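Local coordinates for protein oxidoreductase (Listeria innocua, PDB 3E18) that binds NAD in a Rossmann-fold domain and is probably a dehydrogenase of the GFO/IDH/MocA family, its substrate being unknown, at residues E129-I134 against P237-K242; M146-S151 against G221-I226; R152-N157 against T230-K235; K194-N199 against T214-E219; G257-P262 against L295-P300. All coordinates share one frame; numbering follows the deposited sequence. Where two conformers were deposited one is given.

Contact 1: residues E129-I134 against P237-K242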
# COMPACT_ATOMS: atom_id res chain seq x y z
N GLU A 129 18.99 10.31 -8.85
CA GLU A 129 19.16 11.26 -7.75
C GLU A 129 18.15 11.06 -6.60
O GLU A 129 18.53 11.05 -5.42
CB GLU A 129 19.05 12.70 -8.30
CG GLU A 129 19.77 13.72 -7.44
CD GLU A 129 19.86 15.11 -8.08
OE1 GLU A 129 19.69 15.25 -9.32
OE2 GLU A 129 20.10 16.07 -7.32
N ASP A 130 16.88 10.86 -6.95
CA ASP A 130 15.85 10.53 -5.96
C ASP A 130 16.21 9.29 -5.13
O ASP A 130 16.04 9.29 -3.91
CB ASP A 130 14.50 10.32 -6.63
CG ASP A 130 14.52 9.21 -7.65
OD1 ASP A 130 15.29 9.30 -8.64
OD2 ASP A 130 13.75 8.26 -7.49
N PHE A 131 16.72 8.26 -5.79
CA PHE A 131 17.12 7.03 -5.10
C PHE A 131 18.32 7.28 -4.19
O PHE A 131 18.41 6.73 -3.09
CB PHE A 131 17.40 5.90 -6.11
CG PHE A 131 18.12 4.73 -5.50
CD1 PHE A 131 17.49 3.95 -4.53
CD2 PHE A 131 19.43 4.43 -5.87
CE1 PHE A 131 18.17 2.87 -3.91
CE2 PHE A 131 20.12 3.34 -5.25
CZ PHE A 131 19.47 2.57 -4.28
N LEU A 132 19.27 8.09 -4.66
CA LEU A 132 20.47 8.39 -3.88
C LEU A 132 20.18 9.25 -2.63
O LEU A 132 20.87 9.11 -1.61
CB LEU A 132 21.57 8.98 -4.76
CG LEU A 132 22.18 8.01 -5.79
CD1 LEU A 132 23.21 8.70 -6.67
CD2 LEU A 132 22.78 6.76 -5.14
N ILE A 133 19.14 10.08 -2.71
CA ILE A 133 18.57 10.75 -1.51
C ILE A 133 18.09 9.72 -0.47
O ILE A 133 18.44 9.82 0.70
CB ILE A 133 17.45 11.74 -1.87
CG1 ILE A 133 18.04 12.92 -2.65
CG2 ILE A 133 16.73 12.27 -0.62
CD1 ILE A 133 17.00 13.80 -3.31
N ILE A 134 17.34 8.71 -0.91
CA ILE A 134 16.89 7.63 -0.01
C ILE A 134 18.07 6.84 0.57
O ILE A 134 18.08 6.46 1.75
CB ILE A 134 15.88 6.66 -0.74
CG1 ILE A 134 14.69 7.46 -1.33
CG2 ILE A 134 15.35 5.60 0.20
CD1 ILE A 134 13.83 8.18 -0.29
N PRO A 237 3.14 9.55 -4.42
CA PRO A 237 4.58 9.90 -4.40
C PRO A 237 5.55 8.85 -4.93
O PRO A 237 5.29 7.64 -4.80
CB PRO A 237 4.88 10.14 -2.90
CG PRO A 237 3.73 9.60 -2.18
CD PRO A 237 2.55 9.71 -3.08
N ARG A 238 6.66 9.32 -5.49
CA ARG A 238 7.75 8.46 -5.94
C ARG A 238 8.29 7.64 -4.76
O ARG A 238 8.48 6.44 -4.90
CB ARG A 238 8.83 9.31 -6.62
CG ARG A 238 10.09 8.56 -7.06
CD ARG A 238 9.88 7.59 -8.20
NE ARG A 238 11.07 6.78 -8.39
CZ ARG A 238 11.35 5.65 -7.74
NH1 ARG A 238 10.50 5.13 -6.85
NH2 ARG A 238 12.48 5.02 -7.99
N TRP A 239 8.51 8.28 -3.62
CA TRP A 239 9.06 7.58 -2.42
C TRP A 239 8.25 7.95 -1.18
O TRP A 239 7.85 9.10 -1.03
CB TRP A 239 10.51 7.99 -2.20
CG TRP A 239 11.49 7.39 -3.21
CD1 TRP A 239 12.00 8.01 -4.32
CD2 TRP A 239 12.05 6.09 -3.17
NE1 TRP A 239 12.86 7.16 -4.99
CE2 TRP A 239 12.91 5.97 -4.29
CE3 TRP A 239 11.93 5.01 -2.29
CZ2 TRP A 239 13.64 4.81 -4.56
CZ3 TRP A 239 12.64 3.85 -2.56
CH2 TRP A 239 13.49 3.75 -3.68
N TYR A 240 8.00 6.98 -0.32
CA TYR A 240 7.39 7.24 0.97
C TYR A 240 8.06 6.26 1.90
O TYR A 240 7.94 5.05 1.73
CB TYR A 240 5.87 7.03 0.94
CG TYR A 240 5.17 7.23 2.29
CD1 TYR A 240 4.86 8.51 2.77
CD2 TYR A 240 4.83 6.13 3.08
CE1 TYR A 240 4.22 8.69 4.01
CE2 TYR A 240 4.18 6.30 4.31
CZ TYR A 240 3.89 7.57 4.77
OH TYR A 240 3.25 7.72 5.99
N VAL A 241 8.81 6.78 2.86
CA VAL A 241 9.68 5.92 3.68
C VAL A 241 9.47 6.16 5.16
O VAL A 241 9.25 7.28 5.57
CB VAL A 241 11.19 6.07 3.28
CG1 VAL A 241 11.46 5.52 1.86
CG2 VAL A 241 11.66 7.53 3.37
N LYS A 242 9.57 5.11 5.97
CA LYS A 242 9.27 5.21 7.38
C LYS A 242 10.42 4.65 8.17
O LYS A 242 10.97 3.62 7.82
CB LYS A 242 8.01 4.39 7.72
CG LYS A 242 6.71 4.93 7.13
CD LYS A 242 5.51 4.07 7.56
CE LYS A 242 5.09 4.36 8.99
NZ LYS A 242 4.24 3.25 9.51
O HOH W 1 14.58 6.25 -9.43
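Asp-130, Phe-131 and Ile-134 of helix 129-140 meet Trp-239 of strand 239-243; the axes of the two short segments approach to 10.5 Å and run 5° apart. The indole lies between two layers. On one face sits Ile-134, whose CG1 is 3.6 Å from the centroid of the five-membered ring and nearly above it, a CH-pi contact. With CG1 beside the backbone N (chi1 -55°), this branch is turned onto the ring, and CD1 goes on to Val-241 CG1 at 4.2 Å. On the opposite face, toward the rim, lies NH1 of Arg-238. Phe-131 adds its CD1, 3.9 Å from Trp-239 CZ2.

The polar part centres on one carboxylate oxygen. Trp-239 NE1 donates to Asp-130 OD2 at 2.9 Å, with an N-H...O angle of 157°. The oxygen lies close to the indole plane and is met on its anti side. The same OD2 is 3.2 Å from Arg-238 NE, but well out of the guanidinium plane, so this salt bridge is one of charge alone. A water donates to Asp-130 OD2 and accepts from Arg-238 NH2 at 2.8 Å, in the plane of the guanidinium. Arg-238 NH1 is bonded to Ser-151 on the next strand.

A classic beta bulge sets Arg-238 and Trp-239 opposite the single residue Ile-250. This is consistent with two consecutive side chains turning to the same aspartate. All the touching residues are buried, and the nearby arginine would be expected to keep Asp-130 ionised where helix 129-140 covers the sheet of the C-terminal domain.

Contact 2: residues M146-S151 against G221-I226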
# COMPACT_ATOMS: atom_id res chain seq x y z
N MET A 146 15.48 3.01 9.00
CA MET A 146 14.44 2.94 7.97
C MET A 146 13.98 1.49 7.92
O MET A 146 14.78 0.60 7.65
CB MET A 146 14.99 3.39 6.61
CG MET A 146 13.93 3.73 5.57
SD MET A 146 14.64 4.35 4.03
CE MET A 146 15.26 5.94 4.56
N PHE A 147 12.69 1.25 8.19
CA PHE A 147 12.18 -0.13 8.27
C PHE A 147 11.09 -0.43 7.25
O PHE A 147 10.67 -1.57 7.10
CB PHE A 147 11.72 -0.49 9.71
CG PHE A 147 10.55 0.34 10.24
CD1 PHE A 147 9.24 0.04 9.88
CD2 PHE A 147 10.77 1.39 11.13
CE1 PHE A 147 8.17 0.80 10.37
CE2 PHE A 147 9.72 2.14 11.63
CZ PHE A 147 8.41 1.85 11.24
N HIS A 148 10.63 0.59 6.52
CA HIS A 148 9.58 0.37 5.56
C HIS A 148 9.73 1.37 4.42
O HIS A 148 9.86 2.55 4.68
CB HIS A 148 8.19 0.49 6.21
CG HIS A 148 7.06 0.33 5.24
ND1 HIS A 148 6.70 -0.89 4.72
CD2 HIS A 148 6.26 1.25 4.65
CE1 HIS A 148 5.70 -0.73 3.87
NE2 HIS A 148 5.42 0.56 3.80
N LEU A 149 9.76 0.88 3.18
CA LEU A 149 9.96 1.76 2.00
C LEU A 149 8.89 1.56 0.97
O LEU A 149 8.55 0.44 0.63
CB LEU A 149 11.32 1.48 1.34
CG LEU A 149 12.61 1.69 2.14
CD1 LEU A 149 12.98 0.46 3.00
CD2 LEU A 149 13.73 2.02 1.18
N GLU A 150 8.37 2.64 0.39
CA GLU A 150 7.39 2.45 -0.64
C GLU A 150 7.90 3.22 -1.85
O GLU A 150 8.18 4.39 -1.74
CB GLU A 150 5.99 2.94 -0.22
CG GLU A 150 5.43 2.16 0.96
CD GLU A 150 4.08 2.64 1.46
OE1 GLU A 150 3.40 3.47 0.80
OE2 GLU A 150 3.70 2.15 2.55
N SER A 151 8.07 2.50 -2.96
CA SER A 151 8.68 3.04 -4.17
C SER A 151 7.68 2.86 -5.30
O SER A 151 7.28 1.73 -5.61
CB SER A 151 9.99 2.28 -4.42
OG SER A 151 10.60 2.66 -5.64
N GLY A 221 13.37 -7.97 8.85
CA GLY A 221 12.13 -7.35 9.30
C GLY A 221 11.72 -6.16 8.45
O GLY A 221 10.61 -5.65 8.60
N ILE A 222 12.61 -5.71 7.58
CA ILE A 222 12.31 -4.57 6.68
C ILE A 222 11.22 -4.95 5.70
O ILE A 222 11.20 -6.07 5.19
CB ILE A 222 13.57 -4.05 5.98
CG1 ILE A 222 14.48 -3.36 6.99
CG2 ILE A 222 13.23 -3.08 4.79
CD1 ILE A 222 15.79 -2.87 6.41
N THR A 223 10.30 -4.02 5.44
CA THR A 223 9.23 -4.31 4.52
C THR A 223 9.25 -3.26 3.40
O THR A 223 9.81 -2.17 3.55
CB THR A 223 7.82 -4.40 5.20
OG1 THR A 223 7.49 -3.16 5.83
CG2 THR A 223 7.77 -5.53 6.26
N ALA A 224 8.72 -3.62 2.25
CA ALA A 224 8.69 -2.68 1.13
C ALA A 224 7.50 -2.95 0.29
O ALA A 224 7.07 -4.08 0.18
CB ALA A 224 9.97 -2.81 0.28
N GLN A 225 6.98 -1.90 -0.32
CA GLN A 225 5.93 -2.05 -1.28
C GLN A 225 6.45 -1.37 -2.53
O GLN A 225 6.87 -0.22 -2.44
CB GLN A 225 4.65 -1.38 -0.81
CG GLN A 225 3.50 -1.48 -1.83
CD GLN A 225 2.17 -0.99 -1.29
OE1 GLN A 225 1.92 -1.07 -0.10
NE2 GLN A 225 1.32 -0.46 -2.17
N ILE A 226 6.46 -2.09 -3.65
CA ILE A 226 6.95 -1.58 -4.94
C ILE A 226 5.79 -1.57 -5.89
O ILE A 226 5.02 -2.53 -5.99
CB ILE A 226 8.10 -2.46 -5.53
CG1 ILE A 226 9.22 -2.69 -4.49
CG2 ILE A 226 8.59 -1.91 -6.86
CD1 ILE A 226 9.86 -1.45 -3.89
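His-148 and Thr-223 share the shortest polar contact here, ND1 to OG1 at 2.6 Å. Either atom could be the donor. The hydroxyl comes to the edge of the imidazole, near its plane. Thr-223 OG1 is set between its own backbone N and carbonyl carbon (chi1 61°), and from there it meets the ring. At its other nitrogen, NE2, His-148 donates to Glu-150 OE2 at 2.7 Å, in the ring plane and on the anti lone pair. The imidazole is thus held at both nitrogens, which fixes its rotation. Glu-150 OE1 in turn pairs with Arg-152, so the charge has a second partner.

Four backbone bonds join the strands as a parallel ladder. Thr-223 N and Gln-225 N donate to Phe-147 O and Leu-149 O. Leu-149 N and Ser-151 N donate back to Thr-223 O and Gln-225 O. The axes are 4.7 Å apart.

Beside Thr-223 on the same face, Glu-150 CG touches Gln-225 CB at 4.0 Å. On the Leu-149 side the contacts are between carbons: Leu-149 CD1 meets Ile-222 CG2 at 4.0 Å, and Ser-151 CB meets Ile-226 CD1 at 3.8 Å, while Ser-151 OG bonds to Arg-238.

These are central strands of the mixed sheet of the C-terminal domain. Strand 239-243 flanks 146-154 and strand 211-218 flanks 223-229. Helices 129-140 and 173-188 cover the Leu-149 face, while on the other Gln-225 NE2 bonds to Glu-227 and its OE1 to Gln-225 of the second subunit.

Contact 3: residues R152-N157 against T230-K235; sequences RVHGAN and TTNFIK
Asn-232 and Gly-155 make the hydrogen bond of this contact: Asn-232 N donates to Gly-155 O at 2.8 Å, with an N-H...O angle of 160°. The donor stands above the carbonyl plane, 38° out of it. Within the loop, Thr-231 N donates to Asn-232 OD1 at 3.2 Å, in the plane of that carbonyl and on a lone pair. With the bond of ND2 to Tyr-240 of the second subunit, this sets how the amide is turned. A CA-H...O contact runs from Ala-156 CA to Thr-230 O at 3.4 Å.

Flat groups come next. Asn-232 ND2 lies over the centre of the His-154 imidazole, 3.3 Å above its plane, with ring and amide planes 32° apart. Arg-152 CB is on the opposite face. Leu-236 N meets ND1 and Glu-227 OE2 meets NE2, so the ring cannot turn freely.

The contact lies where strand 146-154 leaves the open mixed sheet of the GFO/IDH/MocA C-terminal domain and meets the loop between strands 223-229 and 239-243. That loop belongs to the dimer interface, where Thr-231 OG1 also bonds to Lys-242 of the second subunit.

Apolar contacts complete it. Ala-156 CB sits over one face of the Phe-233 ring, toward the rim, with CD1 3.7 Å away, a CH-pi contact. Lys-235 CB lies 3.9 Å from His-154 CB; the course of the lysine chain beyond is less certain, as it was modelled in two conformers.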
# COMPACT_ATOMS: atom_id res chain seq x y z
N ARG A 152 7.25 3.96 -5.92
CA ARG A 152 6.15 3.91 -6.87
C ARG A 152 6.50 4.68 -8.13
O ARG A 152 6.98 5.79 -8.05
CB ARG A 152 4.88 4.56 -6.28
CG ARG A 152 4.19 3.79 -5.15
CD ARG A 152 2.95 4.54 -4.64
NE ARG A 152 2.23 3.78 -3.61
CZ ARG A 152 2.45 3.86 -2.30
NH1 ARG A 152 1.74 3.11 -1.46
NH2 ARG A 152 3.39 4.66 -1.81
N VAL A 153 6.24 4.09 -9.28
CA VAL A 153 6.28 4.86 -10.53
C VAL A 153 4.90 4.80 -11.16
O VAL A 153 4.48 3.76 -11.66
CB VAL A 153 7.40 4.35 -11.50
CG1 VAL A 153 7.33 5.12 -12.82
CG2 VAL A 153 8.78 4.53 -10.86
N HIS A 154 4.20 5.93 -11.14
CA HIS A 154 2.84 6.01 -11.64
C HIS A 154 2.79 6.93 -12.86
O HIS A 154 3.55 7.89 -12.94
CB HIS A 154 1.93 6.61 -10.57
CG HIS A 154 1.53 5.65 -9.49
ND1 HIS A 154 0.69 6.01 -8.46
CD2 HIS A 154 1.83 4.34 -9.28
CE1 HIS A 154 0.51 4.98 -7.65
NE2 HIS A 154 1.18 3.95 -8.13
N GLY A 155 1.88 6.64 -13.77
CA GLY A 155 1.66 7.52 -14.93
C GLY A 155 0.41 7.08 -15.63
O GLY A 155 -0.20 6.10 -15.24
N ALA A 156 -0.01 7.81 -16.66
CA ALA A 156 -1.16 7.38 -17.43
C ALA A 156 -0.88 7.40 -18.93
O ALA A 156 -1.61 8.01 -19.71
CB ALA A 156 -2.39 8.20 -17.09
N ASN A 157 0.20 6.73 -19.33
CA ASN A 157 0.58 6.65 -20.74
C ASN A 157 0.51 5.24 -21.32
O ASN A 157 0.77 5.04 -22.52
CB ASN A 157 1.97 7.28 -20.94
CG ASN A 157 1.94 8.80 -20.86
OD1 ASN A 157 0.98 9.43 -21.30
ND2 ASN A 157 2.99 9.39 -20.30
N THR A 230 0.49 2.29 -14.98
CA THR A 230 0.46 3.04 -16.25
C THR A 230 -0.95 3.50 -16.57
O THR A 230 -1.23 3.95 -17.69
CB THR A 230 1.05 2.21 -17.44
OG1 THR A 230 0.38 0.94 -17.57
CG2 THR A 230 2.53 1.98 -17.26
N THR A 231 -1.83 3.43 -15.57
CA THR A 231 -3.25 3.79 -15.73
C THR A 231 -3.68 4.76 -14.62
O THR A 231 -4.85 4.79 -14.22
CB THR A 231 -4.14 2.52 -15.65
OG1 THR A 231 -3.77 1.74 -14.50
CG2 THR A 231 -3.94 1.66 -16.88
N ASN A 232 -2.72 5.52 -14.11
CA ASN A 232 -2.93 6.37 -12.95
C ASN A 232 -2.92 7.83 -13.37
O ASN A 232 -1.86 8.42 -13.57
CB ASN A 232 -1.82 6.15 -11.94
CG ASN A 232 -1.68 4.71 -11.54
OD1 ASN A 232 -1.54 3.82 -12.39
ND2 ASN A 232 -1.72 4.46 -10.24
N PHE A 233 -4.12 8.40 -13.48
CA PHE A 233 -4.29 9.79 -13.92
C PHE A 233 -3.91 10.77 -12.81
O PHE A 233 -3.73 11.97 -13.05
CB PHE A 233 -5.71 10.01 -14.43
CG PHE A 233 -6.03 9.22 -15.67
CD1 PHE A 233 -5.71 9.73 -16.93
CD2 PHE A 233 -6.67 7.99 -15.59
CE1 PHE A 233 -5.99 9.02 -18.08
CE2 PHE A 233 -6.96 7.26 -16.73
CZ PHE A 233 -6.62 7.78 -17.99
N ILE A 234 -3.76 10.24 -11.60
CA ILE A 234 -3.22 10.97 -10.48
C ILE A 234 -2.11 10.08 -9.91
O ILE A 234 -2.32 8.87 -9.77
CB ILE A 234 -4.32 11.25 -9.41
CG1 ILE A 234 -5.39 12.19 -9.99
CG2 ILE A 234 -3.72 11.84 -8.13
CD1 ILE A 234 -6.65 12.34 -9.12
N LYS A 235 -0.95 10.67 -9.66
CA LYS A 235 0.21 9.92 -9.20
C LYS A 235 0.34 10.00 -7.68
O LYS A 235 0.13 11.05 -7.09
CB LYS A 235 1.49 10.45 -9.86
CG LYS A 235 1.48 10.46 -11.39
CD LYS A 235 2.77 11.06 -11.94
CE LYS A 235 2.79 11.09 -13.47
NZ LYS A 235 1.96 12.19 -14.06

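Contact 4: residues K194-N199 against T214-E219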
# COMPACT_ATOMS: atom_id res chain seq x y z
N LYS A 194 12.61 -12.63 2.43
CA LYS A 194 11.91 -13.69 3.14
C LYS A 194 10.61 -14.06 2.44
O LYS A 194 10.31 -15.24 2.28
CB LYS A 194 11.62 -13.24 4.58
CG LYS A 194 11.21 -14.38 5.51
CD LYS A 194 10.21 -13.93 6.56
CE LYS A 194 10.88 -13.52 7.86
NZ LYS A 194 11.40 -14.69 8.62
N SER A 195 9.83 -13.06 2.01
CA SER A 195 8.55 -13.35 1.37
C SER A 195 8.12 -12.28 0.38
O SER A 195 8.57 -11.13 0.47
CB SER A 195 7.46 -13.54 2.43
OG SER A 195 7.18 -12.33 3.13
N VAL A 196 7.25 -12.66 -0.55
CA VAL A 196 6.74 -11.76 -1.61
C VAL A 196 5.28 -12.11 -1.88
O VAL A 196 4.96 -13.28 -2.09
CB VAL A 196 7.46 -12.00 -2.97
CG1 VAL A 196 7.13 -10.90 -3.97
CG2 VAL A 196 8.95 -12.13 -2.80
N SER A 197 4.41 -11.10 -1.91
CA SER A 197 3.07 -11.29 -2.44
C SER A 197 2.98 -10.25 -3.55
O SER A 197 3.69 -9.26 -3.49
CB SER A 197 2.02 -11.03 -1.37
OG SER A 197 2.02 -9.69 -0.93
N ALA A 198 2.16 -10.49 -4.54
CA ALA A 198 2.05 -9.55 -5.68
C ALA A 198 0.74 -9.72 -6.36
O ALA A 198 0.10 -10.76 -6.28
CB ALA A 198 3.20 -9.79 -6.69
N ASN A 199 0.34 -8.65 -7.05
CA ASN A 199 -0.83 -8.70 -7.90
C ASN A 199 -0.49 -7.87 -9.11
O ASN A 199 0.18 -6.85 -9.01
CB ASN A 199 -2.11 -8.23 -7.15
CG ASN A 199 -2.95 -7.25 -7.97
OD1 ASN A 199 -3.67 -7.63 -8.92
ND2 ASN A 199 -2.90 -5.97 -7.58
N THR A 214 3.77 -5.15 -5.32
CA THR A 214 4.31 -6.26 -4.56
C THR A 214 4.64 -5.83 -3.13
O THR A 214 5.03 -4.69 -2.91
CB THR A 214 5.53 -6.89 -5.30
OG1 THR A 214 6.11 -7.91 -4.48
CG2 THR A 214 6.58 -5.85 -5.64
N PHE A 215 4.48 -6.73 -2.16
CA PHE A 215 4.84 -6.41 -0.80
C PHE A 215 5.90 -7.41 -0.43
O PHE A 215 5.67 -8.63 -0.48
CB PHE A 215 3.63 -6.51 0.15
CG PHE A 215 3.84 -5.85 1.51
CD1 PHE A 215 3.47 -4.53 1.72
CD2 PHE A 215 4.40 -6.56 2.58
CE1 PHE A 215 3.66 -3.90 2.96
CE2 PHE A 215 4.59 -5.95 3.81
CZ PHE A 215 4.21 -4.61 4.01
N ILE A 216 7.08 -6.89 -0.10
CA ILE A 216 8.26 -7.70 0.14
C ILE A 216 8.65 -7.60 1.61
O ILE A 216 8.64 -6.52 2.18
CB ILE A 216 9.42 -7.22 -0.77
CG1 ILE A 216 9.06 -7.43 -2.24
CG2 ILE A 216 10.73 -7.94 -0.46
CD1 ILE A 216 9.82 -6.53 -3.18
N THR A 217 8.99 -8.73 2.21
CA THR A 217 9.53 -8.72 3.56
C THR A 217 10.94 -9.33 3.53
O THR A 217 11.16 -10.34 2.85
CB THR A 217 8.63 -9.51 4.54
OG1 THR A 217 7.27 -9.10 4.39
CG2 THR A 217 9.05 -9.26 5.97
N PHE A 218 11.88 -8.72 4.25
CA PHE A 218 13.27 -9.19 4.32
C PHE A 218 13.47 -9.96 5.60
O PHE A 218 12.68 -9.83 6.50
CB PHE A 218 14.23 -8.00 4.27
CG PHE A 218 14.24 -7.32 2.93
CD1 PHE A 218 15.09 -7.76 1.92
CD2 PHE A 218 13.37 -6.28 2.67
CE1 PHE A 218 15.09 -7.18 0.67
CE2 PHE A 218 13.36 -5.67 1.41
CZ PHE A 218 14.23 -6.13 0.41
N GLU A 219 14.55 -10.74 5.68
CA GLU A 219 14.86 -11.53 6.88
C GLU A 219 15.09 -10.67 8.13
O GLU A 219 14.85 -11.12 9.25
CB GLU A 219 16.07 -12.45 6.63
CG GLU A 219 15.92 -13.46 5.49
CD GLU A 219 15.10 -14.71 5.85
OE1 GLU A 219 14.76 -14.91 7.04
OE2 GLU A 219 14.81 -15.50 4.93
O HOH W 2 5.85 -10.21 1.56
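Thr-214 packs against Val-196 and Ala-198, its OG1 lying 3.2 Å from Val-196 CG1 and its CB 4.0 Å from Ala-198 CB. The two strands, 193-201 and 211-218, form a beta hairpin at one side of the mixed sheet, with axes 4.7 Å apart and directions 176° from each other. Ser-195 with Thr-217 and Ser-197 with Phe-215 are hydrogen-bonded pairs. Val-196 with Ile-216 and Ala-198 with Thr-214 are non-hydrogen-bonded pairs, and helix 325-344 covers Val-196, Ala-198 and Thr-214.

The ladder opens with a classic beta bulge, which sets Lys-194 and Ser-195 opposite the single residue Thr-217. Thr-217 O accepts from both, Lys-194 N at 2.7 Å and Ser-195 N at 3.1 Å. Beyond it the Lys-194 side chain crosses that of Glu-219 at about a right angle, and NZ to OE1 is a long salt bridge of 3.7 Å.

On the Ser-195 face a water bonds to Ser-195 OG and donates to Phe-215 O at 2.6 Å. Ser-195 OG also bonds to Asn-345 of the second subunit.

Anti to its backbone N (chi1 175°), Thr-214 OG1 is carried to Ser-197 O and donates to it at 2.9 Å, while Phe-215 N reaches the same oxygen from the opposite face of its carbonyl plane.

Contact 5: residues G257-P262 against L295-P300; sequences GEIVKP and LSLPAP
Leu-295 pairs with Ile-259 through both backbone bonds of an antiparallel hydrogen-bonded pair. Its N donates to Ile-259 O at 2.8 Å, nearly straight at 175°, and its O accepts from Ile-259 N at 2.9 Å. Leu-295 CB and Ile-259 CB lie 4.2 Å apart on the same face. Farther out, Leu-295 CD1 rests on the aliphatic chain of Lys-261, 3.8 Å from CD. The amine of that lysine is bonded to the carbonyl oxygens of Glu-245 and Thr-142.

Ser-296 meets the strand through its backbone, its O being 3.7 Å from Ile-259 CD1. Here the chain turns off the edge of the mixed sheet of the C-terminal domain, where strand 292-295 is the outermost strand and 257-262 its antiparallel neighbour.

Leu-297 keeps a link through water, which accepts from its N and donates to Gly-257 O at 2.7 Å. The end of its side chain comes to the strand. CD1 lies 3.8 Å from Gly-257 C, and CD2 meets Ile-259 CG1.

Pro-298 comes last, crossing the Ile-259 side chain at about a right angle. Its CD touches Ile-259 CD1 at 3.7 Å; with CD1 anti to CA (chi2 155°) the isoleucine chain extends to this ring. Met-137 of helix 129-140 packs on both residues.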
# COMPACT_ATOMS: atom_id res chain seq x y z
N GLY A 257 9.81 17.43 -1.71
CA GLY A 257 9.42 16.59 -0.59
C GLY A 257 10.05 17.08 0.69
O GLY A 257 10.62 18.17 0.74
N GLU A 258 9.94 16.27 1.74
CA GLU A 258 10.40 16.71 3.03
C GLU A 258 10.51 15.54 3.95
O GLU A 258 10.13 14.42 3.62
CB GLU A 258 9.43 17.73 3.65
CG GLU A 258 8.03 17.20 3.95
CD GLU A 258 7.13 18.27 4.56
OE1 GLU A 258 7.26 19.45 4.19
OE2 GLU A 258 6.30 17.91 5.42
N ILE A 259 11.02 15.83 5.13
CA ILE A 259 11.12 14.86 6.20
C ILE A 259 10.45 15.47 7.43
O ILE A 259 10.59 16.67 7.67
CB ILE A 259 12.59 14.59 6.47
CG1 ILE A 259 13.18 13.75 5.34
CG2 ILE A 259 12.77 13.87 7.81
CD1 ILE A 259 14.65 13.93 5.20
N VAL A 260 9.71 14.66 8.18
CA VAL A 260 9.14 15.06 9.46
C VAL A 260 9.62 14.08 10.54
O VAL A 260 9.51 12.88 10.37
CB VAL A 260 7.60 15.18 9.39
CG1 VAL A 260 7.03 15.66 10.72
CG2 VAL A 260 7.19 16.20 8.30
N LYS A 261 10.18 14.59 11.62
CA LYS A 261 10.73 13.75 12.68
C LYS A 261 10.11 14.13 14.01
O LYS A 261 9.76 15.28 14.20
CB LYS A 261 12.25 14.00 12.81
CG LYS A 261 13.12 13.55 11.63
CD LYS A 261 14.59 14.02 11.79
CE LYS A 261 15.24 13.44 13.05
NZ LYS A 261 15.37 11.97 12.98
N PRO A 262 10.02 13.18 14.96
CA PRO A 262 9.60 13.51 16.32
C PRO A 262 10.70 14.26 17.09
O PRO A 262 11.89 14.08 16.82
CB PRO A 262 9.39 12.14 16.97
CG PRO A 262 10.32 11.23 16.23
CD PRO A 262 10.30 11.74 14.81
N LEU A 295 12.11 18.96 8.12
CA LEU A 295 13.42 19.13 7.50
C LEU A 295 13.32 19.02 5.99
O LEU A 295 12.43 18.37 5.45
CB LEU A 295 14.39 18.06 8.00
CG LEU A 295 14.89 17.97 9.44
CD1 LEU A 295 13.83 17.53 10.43
CD2 LEU A 295 16.03 16.96 9.47
N SER A 296 14.28 19.64 5.31
CA SER A 296 14.49 19.40 3.89
C SER A 296 15.06 18.01 3.70
O SER A 296 15.65 17.45 4.63
CB SER A 296 15.44 20.44 3.30
OG SER A 296 14.78 21.68 3.12
N LEU A 297 14.84 17.45 2.51
CA LEU A 297 15.53 16.24 2.07
C LEU A 297 17.03 16.50 1.99
O LEU A 297 17.43 17.58 1.57
CB LEU A 297 15.01 15.80 0.69
CG LEU A 297 13.54 15.37 0.62
CD1 LEU A 297 13.05 15.26 -0.82
CD2 LEU A 297 13.35 14.06 1.33
N PRO A 298 17.86 15.51 2.39
CA PRO A 298 19.31 15.68 2.32
C PRO A 298 19.79 15.75 0.88
O PRO A 298 19.03 15.47 -0.04
CB PRO A 298 19.85 14.40 2.98
CG PRO A 298 18.70 13.72 3.59
CD PRO A 298 17.49 14.18 2.90
N ALA A 299 21.05 16.14 0.71
CA ALA A 299 21.74 16.02 -0.57
C ALA A 299 21.89 14.52 -0.85
O ALA A 299 22.06 13.73 0.09
CB ALA A 299 23.12 16.71 -0.51
N PRO A 300 21.82 14.12 -2.13
CA PRO A 300 21.95 12.69 -2.48
C PRO A 300 23.31 12.12 -2.10
O PRO A 300 24.31 12.85 -2.12
CB PRO A 300 21.78 12.69 -3.99
CG PRO A 300 22.18 14.08 -4.41
CD PRO A 300 21.62 14.94 -3.34
O HOH W 3 13.23 18.97 0.74

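All five contacts belong to the mixed sheet of the C-terminal domain and the elements around it. Contact 5 is at one edge and contact 4 toward the other, their centres about 27 Å apart. Contact 2 joins central strands, with its centre about 10 Å from that of contact 4. Contact 3 continues strand 146-154 beyond contact 2. Contact 1 lays helix 129-140 on the sheet, and the helix also touches the 295-300 loop of contact 5. Along the chain, contacts 2, 3 and 4 open and close within the loop of contact 1; contact 5 follows. Residues of all five meet the second subunit, so this sheet contributes to the dimer as well as the domain core.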